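DUF2666 domain-containing protein (Pyrococcus furiosus, PDB 3V68) is of unknown function but probably binds double-stranded DNA. Local coordinates at residues E22-N26 and E27-M31; E50-V54 and N55-S59; G64-E67 and E68-A72. All coordinates share one frame; numbering follows the deposited sequence.

Overall arrangement
Coming from the N terminus, the chain leaves strand 15-20 of the antiparallel sheet and enters helix 26-43 at contact 1. The loop after that helix runs into the short helix 54-58 at contact 2, and a further turn leads to the start of helix 66-73 at contact 3. Each contact is local, the N-terminal cap of one helix; they follow in series and none crosses or encloses another. Contact 1 borders the sheet and helix 160-181, while contacts 2 and 3 both pack on helix 91-110. The centres of contacts 1 and 2 are about 36 Å apart, on opposite sides of the chain's centre; contacts 2 and 3 are about 21 Å apart.

Contact 1. Residues E22-N26 and E27-M31; sequences EDFTN and ENIAM
An N-terminal helix cap joins T25 to N28 where the loop after strand 15-20 turns into helix 26-43. T25 is the N-cap: its OG1 accepts a hydrogen bond from N28 N at 3.1 Å. The hydroxyl can do this because chi1 of 62° tucks it in over the backbone, turned to the first helical turn. Behind it the regular helix ladder starts, with I29 N on T25 O and A30 N on N26 O, both 2.9 Å.

The side chain of N28 reaches back past the cap to the loop. Its ND2 donates to D23 O over 2.8 Å in a nearly straight bond (169°), and the acceptor lies almost in the plane of the amide. D23 O also accepts from T25 N, closing the inverse gamma turn centred on F24; accepting both, this one oxygen ties the turn to the helix, and the donors come from the same face of its plane.

On the apolar side, I29 CD1 sits at the edge of the F24 ring, 4.1 Å from CD1 of F24, and both side chains rest on L6 of strand 5-12. F24 also meets the ring of Y143 nearly parallel and forms a cation-pi contact with R4. Two waters bridge on the polar side. One links E27 OE1 to T25 OG1; the other donates to D23 OD2 and accepts from N28 ND2 at 2.8 Å.

Contact 2. Residues E50-V54 and N55-S59; sequences EKIDV and NGLLS
The backbone bends through an inverse gamma turn at D53 and then winds directly into helix 54-58, L57 N bonding to D53 O and L58 N to V54 O, each at 2.9 Å. D53 is the N-cap. A chi1 of -179° swings the carboxylate away from the D53 nitrogen and over the first turn, where OD1 accepts from G56 N at 3.1 Å. The N-H points well at the oxygen (166°) but meets it from above the carboxylate plane, 64° out. A water lies against the same OD1 and accepts from N55 N, so the first turn is gripped both directly and through solvent. Putting an alanine at D53 would probably leave G56 N without its capping acceptor and that water without one of its anchors, loosening the start of the helix.

V54 and L58, one turn apart, run alongside each other in the same direction, CG1 of V54 being 3.8 Å from CD1 of L58. I52 touches L57 more lightly, CG2 to CD2 at 4.2 Å. At the far end S59 OG turns back to donate to N55 O at 2.7 Å.

Around this short helix, L57 packs on A101 and V104 of helix 91-110 and L58 lies against E108. V54 rests on P45 and L48, while K51 and D53 make backbone hydrogen bonds to M87 and L85, just ahead of helix 91-110.

Contact 3. Residues G64-E67 and E68-A72; sequences GSLE and EKLKA
S65 and E68 form a capping box at the start of helix 66-73. E68 OE1 accepts from S65 N at 3.0 Å through its anti lone pair. In return S65 OG accepts from E68 N, a weak bond at 3.3 Å. For E68 the reach depends on chi1 of -70°, which lays CG beside its backbone N, and on an extended chain that carries the carboxylate back to the preceding residues. OE1 also comes within 3.2 Å of G64 CA, where a side chain would clash; the backbone angles of G64 themselves call for glycine.

Behind the box, K69 N bonds to S65 O at 2.9 Å. The extended K69 side chain runs back beside the G64 carbonyl, CE 3.4 Å from G64 O, and a water bridges that oxygen to NZ. NZ also forms a salt bridge to E113. On the buried side the L66 and L70 side chains meet at a slant, CD1 of L66 4.0 Å from CG of L70, and both pack on L110 of helix 91-110.

The E68 carboxylate thus accepts the N-H of the N-cap residue and the S65 hydroxyl, weakly, that of E68, whose negative charge the helix dipole would probably favour.

Contact 1. Residues E22-N26 and E27-M31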
# COMPACT_ATOMS: atom_id res chain seq x y z
N GLU A 22 -15.97 8.48 -15.29
CA GLU A 22 -17.22 8.68 -16.02
C GLU A 22 -17.15 8.03 -17.40
O GLU A 22 -18.18 7.67 -17.97
CB GLU A 22 -17.55 10.17 -16.12
CG GLU A 22 -18.00 10.77 -14.80
CD GLU A 22 -18.17 12.27 -14.85
OE1 GLU A 22 -18.50 12.81 -15.93
OE2 GLU A 22 -17.98 12.92 -13.79
N ASP A 23 -15.93 7.89 -17.92
CA ASP A 23 -15.69 7.20 -19.17
C ASP A 23 -15.06 5.85 -18.84
O ASP A 23 -13.85 5.77 -18.58
CB ASP A 23 -14.77 8.04 -20.06
CG ASP A 23 -14.67 7.52 -21.49
OD1 ASP A 23 -15.26 6.46 -21.80
OD2 ASP A 23 -14.01 8.18 -22.31
N PHE A 24 -15.88 4.80 -18.85
CA PHE A 24 -15.50 3.50 -18.30
C PHE A 24 -14.74 2.59 -19.28
O PHE A 24 -15.28 1.61 -19.79
CB PHE A 24 -16.72 2.77 -17.73
CG PHE A 24 -17.22 3.36 -16.44
CD1 PHE A 24 -16.80 2.84 -15.22
CD2 PHE A 24 -18.10 4.44 -16.44
CE1 PHE A 24 -17.25 3.39 -14.02
CE2 PHE A 24 -18.56 4.99 -15.25
CZ PHE A 24 -18.13 4.46 -14.04
N THR A 25 -13.48 2.94 -19.51
CA THR A 25 -12.55 2.08 -20.24
C THR A 25 -11.63 1.40 -19.23
O THR A 25 -11.46 1.90 -18.11
CB THR A 25 -11.68 2.89 -21.23
OG1 THR A 25 -10.88 3.83 -20.51
CG2 THR A 25 -12.54 3.64 -22.25
N ASN A 26 -11.03 0.28 -19.62
CA ASN A 26 -10.05 -0.39 -18.76
C ASN A 26 -8.90 0.53 -18.38
O ASN A 26 -8.44 0.50 -17.23
CB ASN A 26 -9.52 -1.66 -19.40
CG ASN A 26 -10.54 -2.78 -19.42
OD1 ASN A 26 -11.40 -2.88 -18.54
ND2 ASN A 26 -10.45 -3.64 -20.44
N GLU A 27 -8.43 1.33 -19.33
CA GLU A 27 -7.36 2.31 -19.07
C GLU A 27 -7.75 3.29 -17.97
O GLU A 27 -6.99 3.52 -17.04
CB GLU A 27 -6.98 3.06 -20.35
CG GLU A 27 -5.77 3.98 -20.19
CD GLU A 27 -5.57 4.94 -21.36
OE1 GLU A 27 -6.55 5.27 -22.06
OE2 GLU A 27 -4.43 5.39 -21.56
N ASN A 28 -8.94 3.88 -18.09
CA ASN A 28 -9.39 4.87 -17.11
C ASN A 28 -9.63 4.26 -15.73
O ASN A 28 -9.34 4.88 -14.71
CB ASN A 28 -10.64 5.60 -17.60
CG ASN A 28 -10.36 6.53 -18.77
OD1 ASN A 28 -9.21 6.88 -19.05
ND2 ASN A 28 -11.42 6.92 -19.46
N ILE A 29 -10.17 3.04 -15.72
CA ILE A 29 -10.42 2.34 -14.46
C ILE A 29 -9.10 2.00 -13.77
O ILE A 29 -8.95 2.25 -12.57
CB ILE A 29 -11.31 1.09 -14.64
CG1 ILE A 29 -12.70 1.51 -15.14
CG2 ILE A 29 -11.41 0.31 -13.32
CD1 ILE A 29 -13.57 0.36 -15.63
N ALA A 30 -8.15 1.46 -14.53
CA ALA A 30 -6.84 1.13 -13.97
C ALA A 30 -6.10 2.36 -13.46
O ALA A 30 -5.46 2.30 -12.41
CB ALA A 30 -6.00 0.36 -14.98
N MET A 31 -6.20 3.47 -14.18
CA MET A 31 -5.56 4.71 -13.77
C MET A 31 -6.21 5.31 -12.52
O MET A 31 -5.51 5.83 -11.65
CB MET A 31 -5.53 5.73 -14.91
CG MET A 31 -4.56 5.35 -16.02
SD MET A 31 -2.87 5.13 -15.41
CE MET A 31 -2.47 6.81 -14.95
O HOH W 1 -11.51 7.97 -22.02
O HOH W 2 -9.51 5.25 -22.37

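Contact 2. Residues E50-V54 and N55-S59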
# COMPACT_ATOMS: atom_id res chain seq x y z
N GLU A 50 -1.24 6.68 17.05
CA GLU A 50 -1.68 6.19 18.36
C GLU A 50 -0.84 4.99 18.82
O GLU A 50 -0.66 4.78 20.02
CB GLU A 50 -3.17 5.79 18.33
CG GLU A 50 -4.15 6.94 18.02
CD GLU A 50 -5.49 6.48 17.43
OE1 GLU A 50 -5.56 5.37 16.84
OE2 GLU A 50 -6.47 7.24 17.53
N LYS A 51 -0.31 4.23 17.85
CA LYS A 51 0.38 2.97 18.13
C LYS A 51 1.81 2.90 17.61
O LYS A 51 2.60 2.06 18.06
CB LYS A 51 -0.42 1.79 17.55
CG LYS A 51 -1.85 1.62 18.09
CD LYS A 51 -1.89 1.53 19.61
CE LYS A 51 -1.05 0.38 20.15
NZ LYS A 51 -1.27 0.19 21.61
N ILE A 52 2.15 3.78 16.67
CA ILE A 52 3.48 3.78 16.05
C ILE A 52 4.02 5.21 16.02
O ILE A 52 3.31 6.14 15.62
CB ILE A 52 3.45 3.18 14.61
CG1 ILE A 52 2.98 1.72 14.63
CG2 ILE A 52 4.82 3.30 13.92
CD1 ILE A 52 2.50 1.19 13.27
N ASP A 53 5.26 5.39 16.45
CA ASP A 53 5.93 6.68 16.36
C ASP A 53 6.37 6.86 14.91
O ASP A 53 7.48 6.48 14.54
CB ASP A 53 7.14 6.71 17.31
CG ASP A 53 7.89 8.05 17.28
OD1 ASP A 53 7.59 8.93 16.44
OD2 ASP A 53 8.81 8.21 18.11
N VAL A 54 5.49 7.44 14.10
CA VAL A 54 5.72 7.53 12.65
C VAL A 54 6.86 8.49 12.29
O VAL A 54 7.64 8.20 11.38
CB VAL A 54 4.42 7.88 11.88
CG1 VAL A 54 4.70 8.04 10.39
CG2 VAL A 54 3.39 6.78 12.10
N ASN A 55 6.97 9.60 13.01
CA ASN A 55 8.09 10.51 12.80
C ASN A 55 9.43 9.80 12.97
O ASN A 55 10.32 9.93 12.13
CB ASN A 55 7.99 11.73 13.72
CG ASN A 55 6.86 12.67 13.33
OD1 ASN A 55 5.98 12.96 14.13
ND2 ASN A 55 6.89 13.15 12.08
N GLY A 56 9.55 9.02 14.05
CA GLY A 56 10.73 8.20 14.29
C GLY A 56 10.94 7.15 13.22
O GLY A 56 12.06 6.93 12.76
N LEU A 57 9.84 6.52 12.80
CA LEU A 57 9.90 5.46 11.79
C LEU A 57 10.47 5.95 10.47
O LEU A 57 11.39 5.34 9.91
CB LEU A 57 8.51 4.85 11.57
CG LEU A 57 8.38 3.73 10.53
CD1 LEU A 57 9.13 2.47 10.94
CD2 LEU A 57 6.91 3.44 10.28
N LEU A 58 9.94 7.07 9.98
CA LEU A 58 10.36 7.64 8.71
C LEU A 58 11.71 8.36 8.79
O LEU A 58 12.26 8.80 7.78
CB LEU A 58 9.27 8.56 8.14
CG LEU A 58 7.89 7.92 7.91
CD1 LEU A 58 6.89 8.97 7.43
CD2 LEU A 58 7.96 6.75 6.93
N SER A 59 12.25 8.47 10.01
CA SER A 59 13.58 9.04 10.23
C SER A 59 14.68 7.98 10.26
O SER A 59 15.86 8.32 10.36
CB SER A 59 13.60 9.86 11.53
OG SER A 59 12.75 10.98 11.43
O HOH W 3 5.43 10.51 15.44

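Contact 3. Residues G64-E67 and E68-A72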
# COMPACT_ATOMS: atom_id res chain seq x y z
N GLY A 64 22.69 3.37 0.98
CA GLY A 64 23.34 2.58 -0.07
C GLY A 64 22.54 2.36 -1.34
O GLY A 64 21.54 3.02 -1.59
N SER A 65 23.01 1.41 -2.14
CA SER A 65 22.33 1.00 -3.36
C SER A 65 21.02 0.31 -3.00
O SER A 65 20.77 0.03 -1.83
CB SER A 65 23.21 0.01 -4.12
OG SER A 65 23.41 -1.16 -3.34
N LEU A 66 20.20 0.02 -4.01
CA LEU A 66 18.97 -0.74 -3.78
C LEU A 66 19.25 -2.05 -3.04
O LEU A 66 18.57 -2.36 -2.06
CB LEU A 66 18.25 -1.02 -5.10
CG LEU A 66 17.01 -1.93 -5.03
CD1 LEU A 66 15.95 -1.33 -4.11
CD2 LEU A 66 16.46 -2.16 -6.42
N GLU A 67 20.24 -2.80 -3.50
CA GLU A 67 20.59 -4.09 -2.90
C GLU A 67 20.96 -3.94 -1.43
O GLU A 67 20.58 -4.78 -0.60
CB GLU A 67 21.73 -4.76 -3.67
CG GLU A 67 21.36 -5.21 -5.09
CD GLU A 67 21.51 -4.12 -6.15
OE1 GLU A 67 21.73 -2.94 -5.80
OE2 GLU A 67 21.40 -4.44 -7.35
N GLU A 68 21.69 -2.88 -1.10
CA GLU A 68 22.07 -2.60 0.28
C GLU A 68 20.87 -2.20 1.12
O GLU A 68 20.77 -2.59 2.29
CB GLU A 68 23.15 -1.52 0.33
CG GLU A 68 24.49 -2.00 -0.19
CD GLU A 68 25.57 -0.93 -0.13
OE1 GLU A 68 25.38 0.16 -0.71
OE2 GLU A 68 26.62 -1.20 0.47
N LYS A 69 19.96 -1.43 0.53
CA LYS A 69 18.73 -1.02 1.21
C LYS A 69 17.85 -2.23 1.53
O LYS A 69 17.30 -2.32 2.63
CB LYS A 69 17.96 0.01 0.38
CG LYS A 69 18.63 1.37 0.32
CD LYS A 69 17.81 2.35 -0.49
CE LYS A 69 18.39 3.75 -0.42
NZ LYS A 69 17.65 4.68 -1.31
N LEU A 70 17.73 -3.14 0.58
CA LEU A 70 16.97 -4.37 0.78
C LEU A 70 17.55 -5.22 1.92
O LEU A 70 16.81 -5.70 2.77
CB LEU A 70 16.86 -5.18 -0.52
CG LEU A 70 16.06 -4.54 -1.65
CD1 LEU A 70 16.14 -5.39 -2.91
CD2 LEU A 70 14.61 -4.31 -1.26
N LYS A 71 18.87 -5.38 1.93
CA LYS A 71 19.54 -6.09 3.02
C LYS A 71 19.27 -5.41 4.37
O LYS A 71 19.03 -6.08 5.37
CB LYS A 71 21.04 -6.21 2.74
CG LYS A 71 21.82 -7.02 3.78
CD LYS A 71 21.72 -8.52 3.54
CE LYS A 71 22.55 -9.33 4.54
NZ LYS A 71 24.01 -9.03 4.45
N ALA A 72 19.28 -4.08 4.38
CA ALA A 72 19.01 -3.34 5.61
C ALA A 72 17.57 -3.55 6.08
O ALA A 72 17.33 -3.77 7.26
CB ALA A 72 19.29 -1.86 5.42
O HOH W 4 20.19 4.80 -2.98